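PDB 1RLK: peptidyl-tRNA hydrolase from Thermoplasma acidophilum, which probably hydrolyses peptidyl-tRNAs that drop off the ribosome during protein synthesis, releasing the tRNA and an N-acyl amino acid. Local coordinates for residues 78-83 / 95-100. Sequence-based numbering, arbitrary orientation.
Sequences NEIVQD and TCIGLG
Val81 and Cys96 face each other as a hydrogen-bonded pair of an antiparallel hairpin. Val81 N donates to Cys96 O over 2.9 Å, nearly straight at 166°, but Val81 O accepts from Thr95 N rather than from Cys96 N, so Thr95 and Cys96 together face Val81 in a classic beta bulge; Glu79 and Gly98 exchange the other two backbone bonds. From Val81 CB outward, CB rests 3.6 Å from Cys96 SG. CG1, anti to the backbone N (chi1 165°), lies 3.4 Å from Thr95 OG1 and also meets the sulfur, which CG2 touches from 4.0 Å. Thr95 OG1 is in turn hydrogen-bonded to Gln23, while its CG2 branch lies 4.1 Å from both CB and OD2 of Asp83, whose carboxylate forms a salt bridge with Lys19. An alanine in place of Thr95 would probably leave Gln23 without its hydroxyl partner and open a gap beside Val81 CG1 and Asp83. On the other face of the sheet, Ile80 CG1 packs 3.8 Å from Ile97 CD1, the two side chains crossing at a slant, and Asn78 CB meets Leu99 CD2 at 3.7 Å. Strand 78-82 is the outermost on its side, and strand 94-103 continues the mixed sheet to strand 3-10. Helix 17-38 covers the face bearing Glu79 and Val81, whereas helix 61-74 packs against Asn78, Ile80, Ile97 and Leu99, giving the hairpin a helix on either side.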
loop_
_atom_site.group_PDB
_atom_site.type_symbol
_atom_site.label_atom_id
_atom_site.label_comp_id
_atom_site.label_asym_id
_atom_site.label_seq_id
_atom_site.Cartn_x
_atom_site.Cartn_y
_atom_site.Cartn_z
ATOM N N ASN A 78 -3.970 -4.993 -3.976
ATOM C CA ASN A 78 -3.642 -3.596 -3.726
ATOM C C ASN A 78 -4.849 -2.799 -3.292
ATOM O O ASN A 78 -5.987 -3.131 -3.661
ATOM C CB ASN A 78 -3.023 -2.967 -4.974
ATOM C CG ASN A 78 -4.010 -2.872 -6.138
ATOM O OD1 ASN A 78 -4.643 -1.835 -6.332
ATOM N ND2 ASN A 78 -4.133 -3.954 -6.917
ATOM N N GLU A 79 -4.614 -1.749 -2.513
ATOM C CA GLU A 79 -5.694 -0.895 -2.046
ATOM C C GLU A 79 -5.249 0.542 -2.051
ATOM O O GLU A 79 -4.290 0.907 -1.354
ATOM C CB GLU A 79 -6.113 -1.291 -0.629
ATOM C CG GLU A 79 -7.258 -0.464 -0.073
ATOM C CD GLU A 79 -8.619 -0.816 -0.667
ATOM O OE1 GLU A 79 -8.754 -1.825 -1.429
ATOM O OE2 GLU A 79 -9.559 -0.081 -0.324
ATOM N N ILE A 80 -5.938 1.359 -2.845
ATOM C CA ILE A 80 -5.813 2.792 -2.781
ATOM C C ILE A 80 -6.556 3.293 -1.541
ATOM O O ILE A 80 -7.707 2.927 -1.306
ATOM C CB ILE A 80 -6.373 3.434 -4.068
ATOM C CG1 ILE A 80 -5.343 3.276 -5.188
ATOM C CG2 ILE A 80 -6.716 4.908 -3.844
ATOM C CD1 ILE A 80 -5.857 3.627 -6.556
ATOM N N VAL A 81 -5.890 4.136 -0.765
ATOM C CA VAL A 81 -6.423 4.603 0.489
ATOM C C VAL A 81 -6.781 6.066 0.347
ATOM O O VAL A 81 -6.007 6.850 -0.200
ATOM C CB VAL A 81 -5.403 4.383 1.632
ATOM C CG1 VAL A 81 -5.788 5.190 2.875
ATOM C CG2 VAL A 81 -5.307 2.901 1.949
ATOM N N GLN A 82 -7.949 6.416 0.852
ATOM C CA GLN A 82 -8.439 7.791 0.863
ATOM C C GLN A 82 -8.768 8.192 2.295
ATOM O O GLN A 82 -9.383 7.413 3.011
ATOM C CB GLN A 82 -9.703 7.917 -0.009
ATOM C CG GLN A 82 -9.465 7.595 -1.490
ATOM C CD GLN A 82 -10.742 7.580 -2.346
ATOM O OE1 GLN A 82 -11.327 8.629 -2.629
ATOM N NE2 GLN A 82 -11.140 6.403 -2.778
ATOM N N ASP A 83 -8.375 9.400 2.703
ATOM C CA ASP A 83 -8.726 9.904 4.024
ATOM C C ASP A 83 -10.179 10.380 4.055
ATOM O O ASP A 83 -10.926 10.156 3.099
ATOM C CB ASP A 83 -7.713 10.969 4.532
ATOM C CG ASP A 83 -7.759 12.292 3.774
ATOM O OD1 ASP A 83 -8.714 12.574 3.018
ATOM O OD2 ASP A 83 -6.849 13.136 3.902
ATOM N N THR A 95 -4.255 9.103 -0.458
ATOM C CA THR A 95 -3.044 9.346 0.340
ATOM C C THR A 95 -1.932 8.355 0.050
ATOM O O THR A 95 -0.763 8.705 0.114
ATOM C CB THR A 95 -3.363 9.282 1.861
ATOM O OG1 THR A 95 -4.047 8.057 2.198
ATOM C CG2 THR A 95 -4.322 10.367 2.247
ATOM N N CYS A 96 -2.289 7.109 -0.216
ATOM C CA CYS A 96 -1.315 6.048 -0.377
ATOM C C CYS A 96 -1.923 4.828 -1.035
ATOM O O CYS A 96 -3.126 4.782 -1.281
ATOM C CB CYS A 96 -0.720 5.684 0.989
ATOM S SG CYS A 96 -1.902 4.965 2.146
ATOM N N ILE A 97 -1.089 3.846 -1.363
ATOM C CA ILE A 97 -1.566 2.578 -1.898
ATOM C C ILE A 97 -0.798 1.425 -1.267
ATOM O O ILE A 97 0.430 1.461 -1.185
ATOM C CB ILE A 97 -1.473 2.545 -3.444
ATOM C CG1 ILE A 97 -2.017 1.234 -3.989
ATOM C CG2 ILE A 97 -0.048 2.753 -3.934
ATOM C CD1 ILE A 97 -2.163 1.230 -5.504
ATOM N N GLY A 98 -1.522 0.427 -0.784
ATOM C CA GLY A 98 -0.916 -0.785 -0.256
ATOM C C GLY A 98 -0.832 -1.879 -1.306
ATOM O O GLY A 98 -1.711 -1.990 -2.177
ATOM N N LEU A 99 0.218 -2.687 -1.223
ATOM C CA LEU A 99 0.421 -3.828 -2.114
ATOM C C LEU A 99 0.828 -5.063 -1.331
ATOM O O LEU A 99 1.745 -5.009 -0.504
ATOM C CB LEU A 99 1.526 -3.568 -3.144
ATOM C CG LEU A 99 1.678 -2.218 -3.806
ATOM C CD1 LEU A 99 2.990 -2.198 -4.559
ATOM C CD2 LEU A 99 0.517 -1.965 -4.770
ATOM N N GLY A 100 0.183 -6.186 -1.622
ATOM C CA GLY A 100 0.583 -7.465 -1.066
ATOM C C GLY A 100 -0.236 -7.869 0.146
ATOM O O GLY A 100 -1.344 -7.352 0.334
#